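Iron(3+)-hydroxamate-binding protein FhuD (Bacillus subtilis subsp. subtilis, PDB 3G9Q) binds iron(3+)-hydroxamate complexes such as ferrichrome and hands them to the membrane permease of the FhuCBGD ABC transporter, which imports ferrichrome and coprogen. Local coordinates at residues K29-N34 against K113-E118; F43-Y48 against P255-G260; G208-A213 against H241-D246; K163-G168 against P193-I198. All blocks are in the same frame, centred on the assembly; numbering follows the deposited sequence.

How the contacts relate
The four contacts run from one lobe of the protein to the other. Contact 1 lies at helix ends near the four-stranded parallel sheet; contacts 3 and 4 belong to the five-stranded mixed sheet, with contact 1 and contact 3 centres about 35 Å apart. Contact 2, about 8 Å from the chain centre, links the loop after strand 35-37 to helix 255-270. It touches contact 1 through Thr30 on Pro255 and Lys29 on Ile256, and contact 3 through Pro46 and Asp246. Contacts 3 and 4 touch where Met245 meets Arg167. Along the chain, the segments of contacts 1 and 2 alternate, while contact 4 closes before contact 3 opens. Contact 2 thus lies between the two sides.

Contact 1 (K29-N34 against K113-E118); sequences KTLGIN and KMTGTE
Leu31 meets Thr117 with its branch point: Leu31 CG lies 3.3 Å from Thr117 OG1, the two side chains crossing at about a right angle. Next to this pair Ile33 and Thr115 reach toward each other tip to tip, and Ile33 CD1 comes to 3.6 Å from Thr115 OG1. The same methyl faces Thr117, with Ile33 CD1 to Thr117 CG2 at 3.9 Å. Thr117 OG1 lies between the backbone N and the carbonyl carbon (chi1 51°), where it meets Leu31 and Thr115 OG1. The two threonine hydroxyls are paired: Thr117 OG1 donates to Thr115 OG1 over 2.9 Å. Thr115 OG1 in turn bonds to the carbonyl of Phe111, one turn back in its helix. Both segments are helix ends, of helices 25-31 and 106-115, and each helix gives way to a glycine of positive phi, Gly32 (96°) and Gly116 (77°). The turn at Gly116 carries the chain into helix 118-143, the long helix that spans the two lobes in this family, and Thr117 occupies its N-cap position without a side-chain capping bond. Further out, Leu31 packs on Leu108 and Phe111 of helix 106-115 and on Ala121 of helix 118-143, while Thr117 also touches His13.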
loop_
_atom_site.group_PDB
_atom_site.type_symbol
_atom_site.label_atom_id
_atom_site.label_comp_id
_atom_site.label_asym_id
_atom_site.label_seq_id
_atom_site.Cartn_x
_atom_site.Cartn_y
_atom_site.Cartn_z
ATOM N N LYS A 29 -9.692 9.526 6.004
ATOM C CA LYS A 29 -8.863 10.416 6.807
ATOM C C LYS A 29 -8.444 11.577 5.907
ATOM O O LYS A 29 -8.575 12.741 6.283
ATOM C CB LYS A 29 -7.629 9.675 7.350
ATOM C CG LYS A 29 -6.784 10.485 8.323
ATOM C CD LYS A 29 -7.594 10.945 9.501
ATOM C CE LYS A 29 -6.938 12.158 10.125
ATOM N NZ LYS A 29 -7.870 12.859 11.053
ATOM N N THR A 30 -7.957 11.272 4.710
ATOM C CA THR A 30 -7.555 12.338 3.796
ATOM C C THR A 30 -8.731 13.290 3.527
ATOM O O THR A 30 -8.581 14.509 3.613
ATOM C CB THR A 30 -7.033 11.789 2.446
ATOM O OG1 THR A 30 -5.925 10.917 2.687
ATOM C CG2 THR A 30 -6.558 12.930 1.552
ATOM N N LEU A 31 -9.899 12.734 3.220
ATOM C CA LEU A 31 -11.075 13.551 2.946
ATOM C C LEU A 31 -11.546 14.340 4.178
ATOM O O LEU A 31 -12.241 15.354 4.052
ATOM C CB LEU A 31 -12.215 12.668 2.409
ATOM C CG LEU A 31 -12.326 12.305 0.917
ATOM C CD1 LEU A 31 -11.101 12.682 0.152
ATOM C CD2 LEU A 31 -12.618 10.817 0.809
ATOM N N GLY A 32 -11.164 13.886 5.371
ATOM C CA GLY A 32 -11.563 14.581 6.591
ATOM C C GLY A 32 -12.793 14.020 7.289
ATOM O O GLY A 32 -13.222 14.548 8.315
ATOM N N ILE A 33 -13.367 12.957 6.732
ATOM C CA ILE A 33 -14.542 12.333 7.330
ATOM C C ILE A 33 -14.169 11.702 8.664
ATOM O O ILE A 33 -13.282 10.855 8.753
ATOM C CB ILE A 33 -15.155 11.246 6.411
ATOM C CG1 ILE A 33 -15.970 11.904 5.298
ATOM C CG2 ILE A 33 -16.049 10.309 7.221
ATOM C CD1 ILE A 33 -15.141 12.567 4.202
ATOM N N ASN A 34 -14.859 12.122 9.705
ATOM C CA ASN A 34 -14.577 11.601 11.015
ATOM C C ASN A 34 -14.903 10.102 11.093
ATOM O O ASN A 34 -16.040 9.675 10.845
ATOM C CB ASN A 34 -15.362 12.415 12.042
ATOM C CG ASN A 34 -15.218 11.879 13.434
ATOM O OD1 ASN A 34 -14.106 11.625 13.908
ATOM N ND2 ASN A 34 -16.344 11.707 14.113
ATOM N N LYS A 113 -16.824 11.874 -3.892
ATOM C CA LYS A 113 -18.120 12.174 -4.487
ATOM C C LYS A 113 -19.231 11.665 -3.585
ATOM O O LYS A 113 -20.245 12.334 -3.385
ATOM C CB LYS A 113 -18.212 11.514 -5.867
ATOM C CG LYS A 113 -19.407 11.910 -6.718
ATOM C CD LYS A 113 -20.637 11.081 -6.387
ATOM C CE LYS A 113 -21.776 11.391 -7.353
ATOM N NZ LYS A 113 -22.221 12.824 -7.293
HETATM N N MSE A 114 -19.027 10.472 -3.043
HETATM C CA MSE A 114 -19.985 9.843 -2.146
HETATM C C MSE A 114 -20.215 10.643 -0.867
HETATM O O MSE A 114 -21.323 10.659 -0.333
HETATM C CB MSE A 114 -19.495 8.441 -1.773
HETATM C CG MSE A 114 -20.314 7.740 -0.690
HETATM SE SE MSE A 114 -19.446 6.113 -0.050
HETATM C CE MSE A 114 -19.528 5.062 -1.698
ATOM N N THR A 115 -19.178 11.313 -0.379
ATOM C CA THR A 115 -19.297 12.062 0.865
ATOM C C THR A 115 -19.435 13.568 0.721
ATOM O O THR A 115 -19.670 14.264 1.712
ATOM C CB THR A 115 -18.097 11.752 1.795
ATOM O OG1 THR A 115 -16.863 12.037 1.114
ATOM C CG2 THR A 115 -18.127 10.270 2.213
ATOM N N GLY A 116 -19.292 14.057 -0.510
ATOM C CA GLY A 116 -19.396 15.483 -0.779
ATOM C C GLY A 116 -18.146 16.241 -0.358
ATOM O O GLY A 116 -18.228 17.317 0.234
ATOM N N THR A 117 -16.980 15.679 -0.661
ATOM C CA THR A 117 -15.706 16.306 -0.309
ATOM C C THR A 117 -14.730 16.291 -1.498
ATOM O O THR A 117 -13.519 16.115 -1.329
ATOM C CB THR A 117 -15.047 15.587 0.906
ATOM O OG1 THR A 117 -14.990 14.173 0.666
ATOM C CG2 THR A 117 -15.840 15.849 2.171
ATOM N N GLU A 118 -15.266 16.490 -2.700
ATOM C CA GLU A 118 -14.458 16.483 -3.915
ATOM C C GLU A 118 -13.307 17.508 -3.880
ATOM O O GLU A 118 -12.323 17.358 -4.602
ATOM C CB GLU A 118 -15.346 16.729 -5.146
ATOM C CG GLU A 118 -16.510 15.741 -5.340
ATOM C CD GLU A 118 -17.762 16.077 -4.508
ATOM O OE1 GLU A 118 -18.826 15.462 -4.749
ATOM O OE2 GLU A 118 -17.694 16.949 -3.611
#

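Contact 2 (F43-Y48 against P255-G260)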
loop_
_atom_site.group_PDB
_atom_site.type_symbol
_atom_site.label_atom_id
_atom_site.label_comp_id
_atom_site.label_asym_id
_atom_site.label_seq_id
_atom_site.Cartn_x
_atom_site.Cartn_y
_atom_site.Cartn_z
ATOM N N PHE A 43 -4.410 0.122 13.486
ATOM C CA PHE A 43 -3.629 0.442 14.673
ATOM C C PHE A 43 -2.278 -0.260 14.673
ATOM O O PHE A 43 -1.636 -0.382 15.714
ATOM C CB PHE A 43 -4.415 0.062 15.928
ATOM C CG PHE A 43 -5.754 0.712 16.003
ATOM C CD1 PHE A 43 -6.790 0.292 15.175
ATOM C CD2 PHE A 43 -5.966 1.790 16.848
ATOM C CE1 PHE A 43 -8.010 0.938 15.189
ATOM C CE2 PHE A 43 -7.185 2.445 16.869
ATOM C CZ PHE A 43 -8.209 2.022 16.039
ATOM N N LYS A 44 -1.848 -0.732 13.508
ATOM C CA LYS A 44 -0.553 -1.391 13.404
ATOM C C LYS A 44 0.285 -0.786 12.292
ATOM O O LYS A 44 1.515 -0.875 12.310
ATOM C CB LYS A 44 -0.717 -2.892 13.161
ATOM C CG LYS A 44 -1.072 -3.695 14.399
ATOM C CD LYS A 44 -0.888 -5.180 14.124
ATOM C CE LYS A 44 -1.252 -6.014 15.341
ATOM N NZ LYS A 44 -2.668 -5.760 15.764
ATOM N N ASN A 45 -0.392 -0.164 11.330
ATOM C CA ASN A 45 0.278 0.465 10.194
ATOM C C ASN A 45 1.142 1.631 10.681
ATOM O O ASN A 45 0.656 2.534 11.337
ATOM C CB ASN A 45 -0.762 0.953 9.197
ATOM C CG ASN A 45 -0.143 1.481 7.930
ATOM O OD1 ASN A 45 1.069 1.393 7.724
ATOM N ND2 ASN A 45 -0.977 2.030 7.060
ATOM N N PRO A 46 2.441 1.619 10.367
ATOM C CA PRO A 46 3.307 2.706 10.815
ATOM C C PRO A 46 2.921 4.060 10.256
ATOM O O PRO A 46 3.289 5.095 10.813
ATOM C CB PRO A 46 4.685 2.262 10.347
ATOM C CG PRO A 46 4.371 1.486 9.102
ATOM C CD PRO A 46 3.199 0.655 9.557
ATOM N N TYR A 47 2.177 4.080 9.162
ATOM C CA TYR A 47 1.802 5.368 8.607
ATOM C C TYR A 47 0.527 5.909 9.270
ATOM O O TYR A 47 0.148 7.071 9.079
ATOM C CB TYR A 47 1.662 5.261 7.077
ATOM C CG TYR A 47 2.942 4.844 6.380
ATOM C CD1 TYR A 47 2.937 3.830 5.417
ATOM C CD2 TYR A 47 4.172 5.430 6.713
ATOM C CE1 TYR A 47 4.115 3.405 4.805
ATOM C CE2 TYR A 47 5.363 5.010 6.107
ATOM C CZ TYR A 47 5.322 3.990 5.155
ATOM O OH TYR A 47 6.489 3.534 4.567
ATOM N N TYR A 48 -0.114 5.064 10.074
ATOM C CA TYR A 48 -1.340 5.443 10.783
ATOM C C TYR A 48 -1.046 5.768 12.251
ATOM O O TYR A 48 -0.829 6.928 12.607
ATOM C CB TYR A 48 -2.377 4.308 10.727
ATOM C CG TYR A 48 -3.041 4.044 9.382
ATOM C CD1 TYR A 48 -3.751 2.858 9.172
ATOM C CD2 TYR A 48 -2.997 4.976 8.337
ATOM C CE1 TYR A 48 -4.400 2.595 7.974
ATOM C CE2 TYR A 48 -3.653 4.716 7.116
ATOM C CZ TYR A 48 -4.355 3.519 6.952
ATOM O OH TYR A 48 -5.040 3.240 5.792
ATOM N N PRO A 255 -4.098 6.989 0.248
ATOM C CA PRO A 255 -3.376 8.270 0.140
ATOM C C PRO A 255 -2.295 8.529 1.200
ATOM O O PRO A 255 -1.218 9.066 0.895
ATOM C CB PRO A 255 -4.495 9.304 0.197
ATOM C CG PRO A 255 -5.642 8.588 -0.452
ATOM C CD PRO A 255 -5.555 7.202 0.171
ATOM N N ILE A 256 -2.582 8.171 2.447
ATOM C CA ILE A 256 -1.609 8.363 3.518
ATOM C C ILE A 256 -0.450 7.369 3.421
ATOM O O ILE A 256 0.709 7.746 3.582
ATOM C CB ILE A 256 -2.234 8.173 4.895
ATOM C CG1 ILE A 256 -3.404 9.131 5.063
ATOM C CG2 ILE A 256 -1.152 8.351 5.969
ATOM C CD1 ILE A 256 -4.297 8.848 6.266
ATOM N N SER A 257 -0.777 6.098 3.194
ATOM C CA SER A 257 0.231 5.055 3.091
ATOM C C SER A 257 1.128 5.281 1.879
ATOM O O SER A 257 2.346 5.062 1.939
ATOM C CB SER A 257 -0.422 3.678 2.980
ATOM O OG SER A 257 -1.007 3.276 4.204
ATOM N N LEU A 258 0.514 5.712 0.779
ATOM C CA LEU A 258 1.243 5.983 -0.450
ATOM C C LEU A 258 2.264 7.086 -0.192
ATOM O O LEU A 258 3.405 7.007 -0.654
ATOM C CB LEU A 258 0.275 6.393 -1.573
ATOM C CG LEU A 258 -0.627 5.294 -2.156
ATOM C CD1 LEU A 258 -1.521 5.869 -3.244
ATOM C CD2 LEU A 258 0.236 4.166 -2.711
ATOM N N GLU A 259 1.862 8.115 0.550
ATOM C CA GLU A 259 2.782 9.199 0.866
ATOM C C GLU A 259 3.948 8.671 1.691
ATOM O O GLU A 259 5.105 8.966 1.392
ATOM C CB GLU A 259 2.067 10.321 1.624
ATOM C CG GLU A 259 1.457 11.378 0.706
ATOM C CD GLU A 259 0.873 12.564 1.464
ATOM O OE1 GLU A 259 -0.271 12.465 1.969
ATOM O OE2 GLU A 259 1.574 13.589 1.555
ATOM N N GLY A 260 3.643 7.884 2.719
ATOM C CA GLY A 260 4.685 7.317 3.558
ATOM C C GLY A 260 5.619 6.384 2.798
ATOM O O GLY A 260 6.835 6.371 3.031
#
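Asn45 and Ser257 make the polar link between the loop and the helix. Asn45 CG is anti to the backbone N (chi1 -174°), which carries the amide toward Ser257. Asn45 ND2 donates to Ser257 OG over 3.1 Å with an angle of 150° at the hydrogen, and the oxygen lies almost in the amide plane. The hydroxyl has a second partner, Asp254 OD1, just before the segment. The other end of the amide turns back on its own chain: Asn45 OD1 takes a weak bond at 3.2 Å from Tyr47 N, which approaches from above the amide plane. Asn45 ND2 also lies 3.4 Å above the centre of the Tyr48 ring.

The ring of Tyr47 makes a CH-pi contact. Gly260 CA stands 3.7 Å from its centroid, 18° off the normal, and a side chain at this glycine would collide with the ring. Replacing Tyr47 by an alanine would probably leave Gly260 without its aromatic cover and open a gap beside Gln261 and Phe264, which the ring also touches.

Apolar contacts are looser. Tyr47 CB lies 4.3 Å from Ile256 CG2, and Tyr48 CE2 is equally far from Ile256 CD1. Tyr48 OH is bonded to the backbone N of Gly26, tying the loop to helix 25-31 as well.

With Tyr48 N bonded to Asn45 O at 2.9 Å and Pro46 and Tyr47 in helical backbone angles, residues 45-48 form a type I beta turn with a weak Asx-turn bond at its head, docked on the first turns of helix 255-270.

Contact 3 (G208-A213 against H241-D246); sequences GDYIFA and HVYKMD
His241 lays its imidazole on the ring of Tyr210 in an offset stack, centroids 4.2 Å apart and planes at 20°. Tyr210 CE2 sits over the centre of the imidazole, 3.4 Å above its plane, whereas His241 CD2 falls toward the rim of the tyrosine. An alanine in place of His241 would probably leave that face of Tyr210 without its stacking partner and let the phenol turn more easily, although CB, which also touches Tyr210 CD2, would stay. At its edge, in plane, Tyr210 meets the hydroxyl end of Tyr243, so the phenol is bounded on two sides.

The Phe212 ring receives the flank of Tyr243 on one face: Tyr243 CD2 lies toward the rim of that face, 3.6 Å from Phe212 CE2, with Tyr243 CB beside it and the planes inclined at 51°. The selenomethionine Met245 extends its chain, CG anti to the backbone N (chi1 -180°), and then bends near its end; its methyl CE lies against Phe212 CB at 3.6 Å, the two side chains crossing at about a right angle. On the reverse of the sheet, Val242 CG1 rests against Ile211 CB at 3.7 Å.

Parallel backbone bonds fix this register: Ile211 N to His241 O and Tyr243 N to Ile211 O, both 2.9 Å. Further on, Met245 N bonds to Ala213 O at 3.0 Å.

Strand 242-244 is outermost in the mixed sheet within this chain; strand 210-215 lies next to it, with 148-154 beyond. Helix 255-270 packs on the side of Tyr210, Phe212 and Tyr243, whereas helix 235-238 packs against Ile211 and Val242.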
loop_
_atom_site.group_PDB
_atom_site.type_symbol
_atom_site.label_atom_id
_atom_site.label_comp_id
_atom_site.label_asym_id
_atom_site.label_seq_id
_atom_site.Cartn_x
_atom_site.Cartn_y
_atom_site.Cartn_z
ATOM N N GLY A 208 18.053 -6.902 -9.219
ATOM C CA GLY A 208 18.487 -5.699 -9.893
ATOM C C GLY A 208 19.587 -5.004 -9.116
ATOM O O GLY A 208 20.138 -5.561 -8.158
ATOM N N ASP A 209 19.893 -3.781 -9.549
ATOM C CA ASP A 209 20.921 -2.914 -8.961
ATOM C C ASP A 209 20.522 -2.485 -7.555
ATOM O O ASP A 209 21.364 -2.405 -6.659
ATOM C CB ASP A 209 21.105 -1.684 -9.858
ATOM C CG ASP A 209 21.597 -2.051 -11.258
ATOM O OD1 ASP A 209 22.793 -2.374 -11.395
ATOM O OD2 ASP A 209 20.796 -2.038 -12.216
ATOM N N TYR A 210 19.235 -2.194 -7.379
ATOM C CA TYR A 210 18.700 -1.811 -6.074
ATOM C C TYR A 210 17.560 -2.752 -5.717
ATOM O O TYR A 210 16.778 -3.143 -6.581
ATOM C CB TYR A 210 18.190 -0.368 -6.072
ATOM C CG TYR A 210 19.265 0.655 -6.326
ATOM C CD1 TYR A 210 19.710 0.914 -7.628
ATOM C CD2 TYR A 210 19.853 1.354 -5.268
ATOM C CE1 TYR A 210 20.711 1.843 -7.877
ATOM C CE2 TYR A 210 20.858 2.289 -5.504
ATOM C CZ TYR A 210 21.284 2.529 -6.812
ATOM O OH TYR A 210 22.282 3.456 -7.065
ATOM N N ILE A 211 17.469 -3.109 -4.442
ATOM C CA ILE A 211 16.430 -4.020 -4.001
ATOM C C ILE A 211 15.722 -3.618 -2.723
ATOM O O ILE A 211 16.343 -3.177 -1.763
ATOM C CB ILE A 211 16.990 -5.424 -3.777
ATOM C CG1 ILE A 211 17.832 -5.853 -4.984
ATOM C CG2 ILE A 211 15.832 -6.390 -3.544
ATOM C CD1 ILE A 211 17.224 -5.918 -6.350
ATOM N N PHE A 212 14.408 -3.767 -2.720
ATOM C CA PHE A 212 13.612 -3.471 -1.540
ATOM C C PHE A 212 13.111 -4.828 -1.068
ATOM O O PHE A 212 12.103 -5.316 -1.561
ATOM C CB PHE A 212 12.417 -2.585 -1.904
ATOM C CG PHE A 212 12.749 -1.135 -2.020
ATOM C CD1 PHE A 212 12.986 -0.556 -3.253
ATOM C CD2 PHE A 212 12.856 -0.349 -0.883
ATOM C CE1 PHE A 212 13.329 0.785 -3.347
ATOM C CE2 PHE A 212 13.196 0.985 -0.974
ATOM C CZ PHE A 212 13.434 1.555 -2.206
ATOM N N ALA A 213 13.805 -5.452 -0.131
ATOM C CA ALA A 213 13.359 -6.761 0.313
ATOM C C ALA A 213 12.893 -6.791 1.751
ATOM O O ALA A 213 13.278 -5.950 2.570
ATOM C CB ALA A 213 14.454 -7.788 0.108
ATOM N N HIS A 241 22.871 -1.669 -1.545
ATOM C CA HIS A 241 21.689 -1.083 -2.177
ATOM C C HIS A 241 20.413 -1.893 -1.932
ATOM O O HIS A 241 19.564 -2.023 -2.821
ATOM C CB HIS A 241 21.887 -0.954 -3.688
ATOM C CG HIS A 241 22.976 -0.009 -4.077
ATOM N ND1 HIS A 241 23.370 1.041 -3.277
ATOM C CD2 HIS A 241 23.716 0.079 -5.208
ATOM C CE1 HIS A 241 24.305 1.738 -3.900
ATOM N NE2 HIS A 241 24.532 1.175 -5.073
ATOM N N VAL A 242 20.310 -2.467 -0.739
ATOM C CA VAL A 242 19.133 -3.221 -0.353
ATOM C C VAL A 242 18.551 -2.505 0.846
ATOM O O VAL A 242 19.264 -2.164 1.794
ATOM C CB VAL A 242 19.451 -4.681 0.025
ATOM C CG1 VAL A 242 19.632 -5.506 -1.235
ATOM C CG2 VAL A 242 20.696 -4.741 0.883
ATOM N N TYR A 243 17.245 -2.271 0.789
ATOM C CA TYR A 243 16.545 -1.564 1.842
ATOM C C TYR A 243 15.436 -2.418 2.438
ATOM O O TYR A 243 14.649 -3.017 1.716
ATOM C CB TYR A 243 15.989 -0.281 1.252
ATOM C CG TYR A 243 16.978 0.362 0.308
ATOM C CD1 TYR A 243 18.189 0.886 0.777
ATOM C CD2 TYR A 243 16.721 0.416 -1.054
ATOM C CE1 TYR A 243 19.115 1.448 -0.088
ATOM C CE2 TYR A 243 17.630 0.971 -1.928
ATOM C CZ TYR A 243 18.824 1.491 -1.446
ATOM O OH TYR A 243 19.691 2.086 -2.337
ATOM N N LYS A 244 15.401 -2.463 3.767
ATOM C CA LYS A 244 14.429 -3.229 4.534
ATOM C C LYS A 244 13.036 -2.663 4.347
ATOM O O LYS A 244 12.751 -1.528 4.737
ATOM C CB LYS A 244 14.797 -3.199 6.019
ATOM C CG LYS A 244 15.989 -4.075 6.426
ATOM C CD LYS A 244 15.545 -5.491 6.776
ATOM C CE LYS A 244 14.659 -5.524 8.029
ATOM N NZ LYS A 244 14.038 -6.874 8.262
HETATM N N MSE A 245 12.169 -3.473 3.752
HETATM C CA MSE A 245 10.800 -3.078 3.485
HETATM C C MSE A 245 9.885 -3.612 4.576
HETATM O O MSE A 245 9.897 -4.797 4.875
HETATM C CB MSE A 245 10.387 -3.618 2.116
HETATM C CG MSE A 245 8.972 -3.268 1.708
HETATM SE SE MSE A 245 8.512 -3.923 -0.069
HETATM C CE MSE A 245 8.930 -2.335 -1.102
ATOM N N ASP A 246 9.102 -2.733 5.183
ATOM C CA ASP A 246 8.192 -3.151 6.238
ATOM C C ASP A 246 6.895 -3.685 5.632
ATOM O O ASP A 246 6.136 -2.950 4.988
ATOM C CB ASP A 246 7.911 -1.978 7.183
ATOM C CG ASP A 246 7.076 -2.382 8.377
ATOM O OD1 ASP A 246 7.396 -3.418 8.998
ATOM O OD2 ASP A 246 6.112 -1.659 8.706
#

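Contact 4 (K163-G168 against P193-I198); sequences KDFGRG and PGYTSI
Phe165 and Tyr195 meet at one margin of the mixed sheet, where the loop that leaves strand 157-161 folds back beside the start of strand 195-198. The two strands run antiparallel, with backbone bonds from Gly194 to Gly162 and from Thr196 to Val160, and strand 195-198 is an outermost strand of the sheet. The contact is therefore packing between a connecting loop and an edge strand, near the surface of this lobe.

The rings make an edge-to-face pair: the edge of Tyr195 is turned to the face of Phe165, the centroids 5.0 Å apart and the planes at 52°. Tyr195 CD2 is the atom that enters, standing 3.8 Å above the plane of the phenylalanine and over its centre. Tyr195 CG lies between the backbone N and the carbonyl carbon (chi1 80°), which turns the ring toward Phe165. Tyr195 also touches Phe161 of the neighbouring strand. Both residues touch a crystal neighbour, which may influence their tilt.

Beside the ring pair, Phe165 rests on main chain. Its CD1 lies 3.4 Å from Pro193 O, and Phe165 CB is 3.5 Å from Gly194 O. Gly194 has a positive phi of 123°, and a side chain there would run into both Phe165 and the carbonyl of Asp164; glycine alone suits the site.

Past Phe165 the loop turns through Gly166 and Arg167 to Gly168, the N-cap position of helix 169-175. On the way the guanidinium folds back over its own loop, and Arg167 NH1 reaches Phe165 O in a weak hydrogen bond of 3.5 Å.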
loop_
_atom_site.group_PDB
_atom_site.type_symbol
_atom_site.label_atom_id
_atom_site.label_comp_id
_atom_site.label_asym_id
_atom_site.label_seq_id
_atom_site.Cartn_x
_atom_site.Cartn_y
_atom_site.Cartn_z
ATOM N N LYS A 163 4.395 -4.349 -10.996
ATOM C CA LYS A 163 3.765 -3.072 -10.746
ATOM C C LYS A 163 2.304 -3.171 -10.346
ATOM O O LYS A 163 1.728 -2.216 -9.826
ATOM C CB LYS A 163 3.894 -2.165 -11.978
ATOM C CG LYS A 163 3.146 -2.629 -13.217
ATOM C CD LYS A 163 3.371 -1.655 -14.374
ATOM C CE LYS A 163 2.577 -2.071 -15.612
ATOM N NZ LYS A 163 2.677 -1.088 -16.736
ATOM N N ASP A 164 1.699 -4.329 -10.568
ATOM C CA ASP A 164 0.291 -4.484 -10.251
ATOM C C ASP A 164 -0.012 -5.401 -9.084
ATOM O O ASP A 164 -0.959 -6.177 -9.135
ATOM C CB ASP A 164 -0.457 -4.950 -11.505
ATOM C CG ASP A 164 -0.647 -3.832 -12.510
ATOM O OD1 ASP A 164 0.250 -3.589 -13.348
ATOM O OD2 ASP A 164 -1.706 -3.174 -12.440
ATOM N N PHE A 165 0.771 -5.303 -8.019
ATOM C CA PHE A 165 0.518 -6.162 -6.877
ATOM C C PHE A 165 0.913 -5.563 -5.534
ATOM O O PHE A 165 1.269 -6.297 -4.604
ATOM C CB PHE A 165 1.225 -7.500 -7.071
ATOM C CG PHE A 165 0.372 -8.669 -6.722
ATOM C CD1 PHE A 165 -0.598 -9.119 -7.604
ATOM C CD2 PHE A 165 0.470 -9.266 -5.475
ATOM C CE1 PHE A 165 -1.472 -10.150 -7.238
ATOM C CE2 PHE A 165 -0.397 -10.299 -5.097
ATOM C CZ PHE A 165 -1.370 -10.740 -5.975
ATOM N N GLY A 166 0.854 -4.236 -5.429
ATOM C CA GLY A 166 1.206 -3.579 -4.183
ATOM C C GLY A 166 2.693 -3.588 -3.921
ATOM O O GLY A 166 3.495 -3.721 -4.843
ATOM N N ARG A 167 3.054 -3.468 -2.648
ATOM C CA ARG A 167 4.452 -3.420 -2.221
ATOM C C ARG A 167 5.271 -2.358 -2.972
ATOM O O ARG A 167 6.447 -2.562 -3.288
ATOM C CB ARG A 167 5.114 -4.792 -2.360
ATOM C CG ARG A 167 4.706 -5.800 -1.294
ATOM C CD ARG A 167 3.440 -6.533 -1.670
ATOM N NE ARG A 167 3.024 -7.473 -0.630
ATOM C CZ ARG A 167 2.108 -8.422 -0.798
ATOM N NH1 ARG A 167 1.505 -8.566 -1.971
ATOM N NH2 ARG A 167 1.795 -9.228 0.206
ATOM N N GLY A 168 4.632 -1.217 -3.237
ATOM C CA GLY A 168 5.295 -0.119 -3.920
ATOM C C GLY A 168 5.513 -0.345 -5.400
ATOM O O GLY A 168 6.216 0.429 -6.053
ATOM N N PRO A 193 0.207 -12.616 -13.023
ATOM C CA PRO A 193 -0.917 -12.010 -12.302
ATOM C C PRO A 193 -0.448 -10.793 -11.507
ATOM O O PRO A 193 -1.209 -10.221 -10.728
ATOM C CB PRO A 193 -1.381 -13.132 -11.381
ATOM C CG PRO A 193 -0.082 -13.816 -11.043
ATOM C CD PRO A 193 0.583 -13.906 -12.405
ATOM N N GLY A 194 0.815 -10.414 -11.701
ATOM C CA GLY A 194 1.357 -9.269 -10.994
ATOM C C GLY A 194 2.598 -9.585 -10.182
ATOM O O GLY A 194 3.241 -8.672 -9.672
ATOM N N TYR A 195 2.927 -10.870 -10.045
ATOM C CA TYR A 195 4.114 -11.298 -9.300
ATOM C C TYR A 195 4.577 -12.673 -9.797
ATOM O O TYR A 195 3.945 -13.261 -10.672
ATOM C CB TYR A 195 3.824 -11.342 -7.792
ATOM C CG TYR A 195 3.102 -12.575 -7.337
ATOM C CD1 TYR A 195 3.810 -13.689 -6.891
ATOM C CD2 TYR A 195 1.706 -12.656 -7.416
ATOM C CE1 TYR A 195 3.157 -14.854 -6.539
ATOM C CE2 TYR A 195 1.035 -13.820 -7.070
ATOM C CZ TYR A 195 1.770 -14.917 -6.634
ATOM O OH TYR A 195 1.119 -16.081 -6.300
ATOM N N THR A 196 5.685 -13.167 -9.251
ATOM C CA THR A 196 6.245 -14.463 -9.640
ATOM C C THR A 196 6.962 -15.061 -8.445
ATOM O O THR A 196 7.819 -14.411 -7.833
ATOM C CB THR A 196 7.309 -14.340 -10.778
ATOM O OG1 THR A 196 6.750 -13.670 -11.914
ATOM C CG2 THR A 196 7.802 -15.717 -11.209
ATOM N N SER A 197 6.612 -16.296 -8.107
ATOM C CA SER A 197 7.268 -16.974 -6.999
ATOM C C SER A 197 8.414 -17.751 -7.625
ATOM O O SER A 197 8.197 -18.564 -8.521
ATOM C CB SER A 197 6.306 -17.926 -6.292
ATOM O OG SER A 197 6.952 -18.504 -5.166
ATOM N N ILE A 198 9.633 -17.482 -7.167
ATOM C CA ILE A 198 10.809 -18.152 -7.706
ATOM C C ILE A 198 11.597 -18.895 -6.635
ATOM O O ILE A 198 11.315 -18.776 -5.441
ATOM C CB ILE A 198 11.767 -17.149 -8.421
ATOM C CG1 ILE A 198 12.653 -16.410 -7.404
ATOM C CG2 ILE A 198 10.965 -16.171 -9.243
ATOM C CD1 ILE A 198 13.856 -15.684 -8.005
#